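Local atomic coordinates of estrogen receptor (Crassostrea gigas, PDB entry 4N1Y), a protein that belongs to the nuclear hormone receptors and probably activates transcription constitutively, its ligand-dependent switch having become vestigial. Residues I53-N58 with M146-A151; L82-A87 with L193-I198. All coordinates share one frame; numbering follows the deposited sequence.

Contact 1. Residues I53-N58 with M146-A151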
loop_
_atom_site.group_PDB
_atom_site.type_symbol
_atom_site.label_atom_id
_atom_site.label_comp_id
_atom_site.label_asym_id
_atom_site.label_seq_id
_atom_site.Cartn_x
_atom_site.Cartn_y
_atom_site.Cartn_z
ATOM N N ILE B 53 -8.508 -19.065 -3.432
ATOM C CA ILE B 53 -9.270 -19.144 -4.660
ATOM C C ILE B 53 -10.683 -19.695 -4.442
ATOM O O ILE B 53 -11.669 -19.172 -4.986
ATOM C CB ILE B 53 -8.505 -20.013 -5.650
ATOM C CG1 ILE B 53 -7.175 -19.331 -5.971
ATOM C CG2 ILE B 53 -9.367 -20.353 -6.878
ATOM C CD1 ILE B 53 -6.234 -20.185 -6.775
ATOM N N ASN B 54 -10.776 -20.760 -3.651
ATOM C CA ASN B 54 -12.069 -21.363 -3.350
ATOM C C ASN B 54 -12.864 -20.417 -2.461
ATOM O O ASN B 54 -14.084 -20.264 -2.575
ATOM C CB ASN B 54 -11.879 -22.716 -2.665
ATOM C CG ASN B 54 -11.368 -23.786 -3.619
ATOM O OD1 ASN B 54 -11.380 -23.604 -4.839
ATOM N ND2 ASN B 54 -10.935 -24.919 -3.068
ATOM N N TRP B 55 -12.129 -19.766 -1.579
ATOM C CA TRP B 55 -12.694 -18.841 -0.636
ATOM C C TRP B 55 -13.223 -17.590 -1.315
ATOM O O TRP B 55 -14.303 -17.109 -0.982
ATOM C CB TRP B 55 -11.628 -18.475 0.391
ATOM C CG TRP B 55 -11.958 -17.276 1.146
ATOM C CD1 TRP B 55 -12.768 -17.185 2.230
ATOM C CD2 TRP B 55 -11.522 -15.958 0.844
ATOM N NE1 TRP B 55 -12.844 -15.883 2.647
ATOM C CE2 TRP B 55 -12.090 -15.106 1.809
ATOM C CE3 TRP B 55 -10.695 -15.416 -0.145
ATOM C CZ2 TRP B 55 -11.861 -13.731 1.817
ATOM C CZ3 TRP B 55 -10.465 -14.046 -0.136
ATOM C CH2 TRP B 55 -11.052 -13.218 0.845
ATOM N N ALA B 56 -12.463 -17.070 -2.272
ATOM C CA ALA B 56 -12.837 -15.847 -2.977
ATOM C C ALA B 56 -14.220 -15.964 -3.608
ATOM O O ALA B 56 -15.041 -15.040 -3.536
ATOM C CB ALA B 56 -11.811 -15.517 -4.037
ATOM N N LYS B 57 -14.485 -17.124 -4.193
ATOM C CA LYS B 57 -15.728 -17.337 -4.912
ATOM C C LYS B 57 -16.910 -17.247 -3.941
ATOM O O LYS B 57 -18.068 -17.087 -4.350
ATOM C CB LYS B 57 -15.671 -18.675 -5.649
ATOM C CG LYS B 57 -14.516 -18.680 -6.643
ATOM C CD LYS B 57 -14.393 -19.958 -7.441
ATOM C CE LYS B 57 -13.221 -19.839 -8.407
ATOM N NZ LYS B 57 -12.964 -21.089 -9.170
ATOM N N ASN B 58 -16.601 -17.294 -2.648
ATOM C CA ASN B 58 -17.627 -17.154 -1.631
ATOM C C ASN B 58 -17.826 -15.712 -1.219
ATOM O O ASN B 58 -18.809 -15.401 -0.557
ATOM C CB ASN B 58 -17.286 -17.974 -0.385
ATOM C CG ASN B 58 -17.422 -19.455 -0.607
ATOM O OD1 ASN B 58 -16.841 -20.017 -1.532
ATOM N ND2 ASN B 58 -18.213 -20.100 0.236
ATOM N N MET B 146 -11.828 -7.198 1.575
ATOM C CA MET B 146 -11.457 -5.871 1.132
ATOM C C MET B 146 -10.147 -5.880 0.333
ATOM O O MET B 146 -10.057 -5.266 -0.731
ATOM C CB MET B 146 -11.328 -4.950 2.340
ATOM C CG MET B 146 -11.152 -3.527 1.957
ATOM S SD MET B 146 -12.407 -3.068 0.761
ATOM C CE MET B 146 -13.693 -2.561 1.877
ATOM N N VAL B 147 -9.155 -6.622 0.818
ATOM C CA VAL B 147 -7.861 -6.712 0.139
ATOM C C VAL B 147 -8.076 -7.221 -1.281
ATOM O O VAL B 147 -7.476 -6.729 -2.231
ATOM C CB VAL B 147 -6.878 -7.639 0.882
ATOM C CG1 VAL B 147 -5.622 -7.894 0.020
ATOM C CG2 VAL B 147 -6.473 -7.018 2.198
ATOM N N LEU B 148 -8.952 -8.211 -1.397
ATOM C CA LEU B 148 -9.350 -8.783 -2.674
ATOM C C LEU B 148 -10.006 -7.771 -3.613
ATOM O O LEU B 148 -9.552 -7.582 -4.728
ATOM C CB LEU B 148 -10.313 -9.937 -2.425
ATOM C CG LEU B 148 -10.921 -10.595 -3.647
ATOM C CD1 LEU B 148 -9.841 -11.300 -4.423
ATOM C CD2 LEU B 148 -11.985 -11.574 -3.193
ATOM N N VAL B 149 -11.053 -7.094 -3.149
ATOM C CA VAL B 149 -11.798 -6.202 -4.030
ATOM C C VAL B 149 -11.071 -4.878 -4.262
ATOM O O VAL B 149 -11.411 -4.138 -5.190
ATOM C CB VAL B 149 -13.228 -5.903 -3.481
ATOM C CG1 VAL B 149 -13.935 -7.200 -3.109
ATOM C CG2 VAL B 149 -13.166 -4.976 -2.279
ATOM N N ASN B 150 -10.062 -4.598 -3.439
ATOM C CA ASN B 150 -9.251 -3.391 -3.596
ATOM C C ASN B 150 -7.965 -3.710 -4.357
ATOM O O ASN B 150 -7.070 -2.865 -4.467
ATOM C CB ASN B 150 -8.890 -2.801 -2.237
ATOM C CG ASN B 150 -8.401 -1.361 -2.330
ATOM O OD1 ASN B 150 -9.025 -0.530 -2.996
ATOM N ND2 ASN B 150 -7.259 -1.064 -1.692
ATOM N N ALA B 151 -7.876 -4.932 -4.882
ATOM C CA ALA B 151 -6.646 -5.383 -5.532
ATOM C C ALA B 151 -6.246 -4.488 -6.699
ATOM O O ALA B 151 -5.103 -4.060 -6.796
ATOM C CB ALA B 151 -6.789 -6.820 -6.008
#

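Contact 2. Residues L82-A87 with L193-I198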
loop_
_atom_site.group_PDB
_atom_site.type_symbol
_atom_site.label_atom_id
_atom_site.label_comp_id
_atom_site.label_asym_id
_atom_site.label_seq_id
_atom_site.Cartn_x
_atom_site.Cartn_y
_atom_site.Cartn_z
ATOM N N LEU B 82 -2.014 -13.871 1.567
ATOM C CA LEU B 82 -1.179 -14.785 2.328
ATOM C C LEU B 82 -0.572 -14.093 3.545
ATOM O O LEU B 82 -0.660 -14.617 4.655
ATOM C CB LEU B 82 -0.080 -15.376 1.456
ATOM C CG LEU B 82 -0.569 -16.323 0.367
ATOM C CD1 LEU B 82 0.579 -16.757 -0.514
ATOM C CD2 LEU B 82 -1.226 -17.546 0.995
ATOM N N LEU B 83 0.059 -12.939 3.326
ATOM C CA LEU B 83 0.733 -12.209 4.397
ATOM C C LEU B 83 -0.262 -11.645 5.408
ATOM O O LEU B 83 -0.018 -11.680 6.616
ATOM C CB LEU B 83 1.585 -11.080 3.825
ATOM C CG LEU B 83 2.626 -11.574 2.815
ATOM C CD1 LEU B 83 3.535 -10.438 2.328
ATOM C CD2 LEU B 83 3.447 -12.721 3.397
ATOM N N LEU B 84 -1.385 -11.133 4.916
ATOM C CA LEU B 84 -2.400 -10.602 5.810
ATOM C C LEU B 84 -2.866 -11.687 6.766
ATOM O O LEU B 84 -3.000 -11.449 7.964
ATOM C CB LEU B 84 -3.589 -10.036 5.033
ATOM C CG LEU B 84 -4.692 -9.545 5.963
ATOM C CD1 LEU B 84 -4.321 -8.174 6.459
ATOM C CD2 LEU B 84 -6.037 -9.497 5.265
ATOM N N ASN B 85 -3.103 -12.879 6.237
ATOM C CA ASN B 85 -3.549 -13.989 7.060
ATOM C C ASN B 85 -2.517 -14.372 8.089
ATOM O O ASN B 85 -2.809 -14.496 9.281
ATOM C CB ASN B 85 -3.860 -15.204 6.195
ATOM C CG ASN B 85 -5.121 -15.036 5.406
ATOM O OD1 ASN B 85 -5.914 -14.128 5.669
ATOM N ND2 ASN B 85 -5.331 -15.916 4.438
ATOM N N CYS B 86 -1.293 -14.528 7.612
ATOM C CA CYS B 86 -0.187 -14.903 8.457
ATOM C C CYS B 86 -0.024 -13.944 9.627
ATOM O O CYS B 86 0.213 -14.375 10.757
ATOM C CB CYS B 86 1.090 -14.951 7.638
ATOM S SG CYS B 86 2.530 -15.311 8.635
ATOM N N ALA B 87 -0.186 -12.652 9.358
ATOM C CA ALA B 87 -0.154 -11.643 10.411
ATOM C C ALA B 87 -1.185 -11.954 11.487
ATOM O O ALA B 87 -0.905 -11.847 12.678
ATOM C CB ALA B 87 -0.391 -10.255 9.836
ATOM N N LEU B 193 -5.083 1.615 7.579
ATOM C CA LEU B 193 -3.721 2.067 7.315
ATOM C C LEU B 193 -2.736 0.903 7.322
ATOM O O LEU B 193 -1.705 0.967 6.665
ATOM C CB LEU B 193 -3.271 3.097 8.348
ATOM C CG LEU B 193 -3.835 4.514 8.297
ATOM C CD1 LEU B 193 -3.224 5.351 9.413
ATOM C CD2 LEU B 193 -3.598 5.154 6.947
ATOM N N LEU B 194 -3.070 -0.167 8.037
ATOM C CA LEU B 194 -2.224 -1.345 8.015
ATOM C C LEU B 194 -2.138 -1.935 6.626
ATOM O O LEU B 194 -1.090 -2.460 6.226
ATOM C CB LEU B 194 -2.736 -2.415 8.964
ATOM C CG LEU B 194 -2.689 -2.007 10.423
ATOM C CD1 LEU B 194 -3.217 -3.145 11.289
ATOM C CD2 LEU B 194 -1.287 -1.600 10.807
ATOM N N LEU B 195 -3.228 -1.809 5.875
ATOM C CA LEU B 195 -3.268 -2.403 4.548
ATOM C C LEU B 195 -2.205 -1.857 3.628
ATOM O O LEU B 195 -1.703 -2.590 2.781
ATOM C CB LEU B 195 -4.633 -2.220 3.898
ATOM C CG LEU B 195 -5.790 -3.033 4.473
ATOM C CD1 LEU B 195 -7.049 -2.771 3.636
ATOM C CD2 LEU B 195 -5.469 -4.515 4.518
ATOM N N THR B 196 -1.838 -0.591 3.798
ATOM C CA THR B 196 -0.767 -0.039 2.987
ATOM C C THR B 196 0.546 -0.823 3.215
ATOM O O THR B 196 1.332 -0.998 2.284
ATOM C CB THR B 196 -0.527 1.428 3.275
ATOM O OG1 THR B 196 0.070 1.551 4.568
ATOM C CG2 THR B 196 -1.842 2.215 3.235
ATOM N N HIS B 197 0.794 -1.281 4.441
ATOM C CA HIS B 197 2.032 -2.024 4.702
ATOM C C HIS B 197 1.967 -3.433 4.141
ATOM O O HIS B 197 2.961 -3.957 3.624
ATOM C CB HIS B 197 2.346 -2.028 6.197
ATOM C CG HIS B 197 2.565 -0.652 6.732
ATOM N ND1 HIS B 197 3.644 0.117 6.355
ATOM C CD2 HIS B 197 1.791 0.139 7.516
ATOM C CE1 HIS B 197 3.549 1.309 6.924
ATOM N NE2 HIS B 197 2.430 1.353 7.622
ATOM N N ILE B 198 0.797 -4.046 4.250
ATOM C CA ILE B 198 0.563 -5.360 3.678
ATOM C C ILE B 198 0.775 -5.342 2.162
ATOM O O ILE B 198 1.337 -6.274 1.588
ATOM C CB ILE B 198 -0.838 -5.839 4.012
ATOM C CG1 ILE B 198 -0.886 -6.337 5.464
ATOM C CG2 ILE B 198 -1.254 -6.959 3.085
ATOM C CD1 ILE B 198 -0.092 -7.628 5.697
#

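Contact 1. Residues I53-N58 with M146-A151
In the three-layered helical sandwich of a nuclear receptor ligand-binding domain, Trp55 and Ala56, near the C-terminal end of helix 34-56, meet Leu148 near the end of helix 137-149. One leucine reaches across and does all the touching from its side, through a single methyl, CD2. That methyl lies 4.0 Å from CB of Ala56, which points toward the opposing helix, and 4.2 Å from CZ3 of Trp55. Leu148 holds CG anti to its backbone N (chi1 176°), which directs the branch toward helix 34-56. The indole arrives differently: its CB leaves the backbone at a slant, but the far end of the indole comes nearer, and the methyl meets the six-membered ring obliquely. The contact is wholly apolar and buried, yet small, covering 109 Å² in all, and the backbones come no nearer than 7.9 Å, between CA of Ala56 and CA of Leu148. Trp55 also rests on Leu19, and Leu148 on Tyr62, both in loops. Around the rest of helix 137-149, Val147 packs on helix 67-89 and Met146 on helix 159-180.

Contact 2. Residues L82-A87 with L193-I198
Ile198 pushes into the backbone of helix 67-89 at Leu83 and Leu84, and the contact is easiest to read by tracing that one side chain. Its CB points toward the other helix. From there CG1 sets off beside the backbone N and anti to the carbonyl carbon (chi1 -77°), and sits 4.0 Å from CD1 of Leu84. The tip, CD1, goes furthest: it reaches the main chain itself, 3.8 Å from both CA and N of Leu84, with the carbonyl carbon of Leu83 close by. The same methyl lies 4.3 Å from CB of Leu83, so it is held at the base of two successive leucines.

Leu84 answers from the other helix. With CG anti to its own N (chi1 177°), it runs across the isoleucine at about a right angle, and its CD1 continues to CD2 of Leu195 at 4.3 Å, one turn back along helix 187-215. The two short helical segments approach to 10.6 Å between axes, with an angle of 121° between their directions, and no hydrogen bond links them. Leu84 is packed further by Met130 of helix 117-132 and Leu140 of helix 137-149. On another side of helix 187-215, His197 NE2 is hydrogen-bonded to Asn150 OD1 of the second subunit, which places this helix in the dimer interface as well. Such a crossing, in which a central-layer helix is covered by the long helix that also serves dimerisation, belongs to the helical sandwich of nuclear receptor ligand-binding domains.

Overall arrangement
From the N terminus the chain runs through 53-58 near the end of helix 34-56, then 82-87 on helix 67-89, the next helix along. It returns at 146-151, closing contact 1 over 87 intervening residues, and only later, at 193-198, closes contact 2 over 105. The two loops therefore cross, their segments alternating along the sequence. Helix 137-149 joins them in space: Val147 CG2 packs 3.6 Å from Leu195 CD2 and 4.0 Å from Leu84 CD2, although the contact centres are about 14 Å apart. Together they tie four helices, 34-56, 67-89, 137-149 and 187-215, into one buried body, and both border the second subunit.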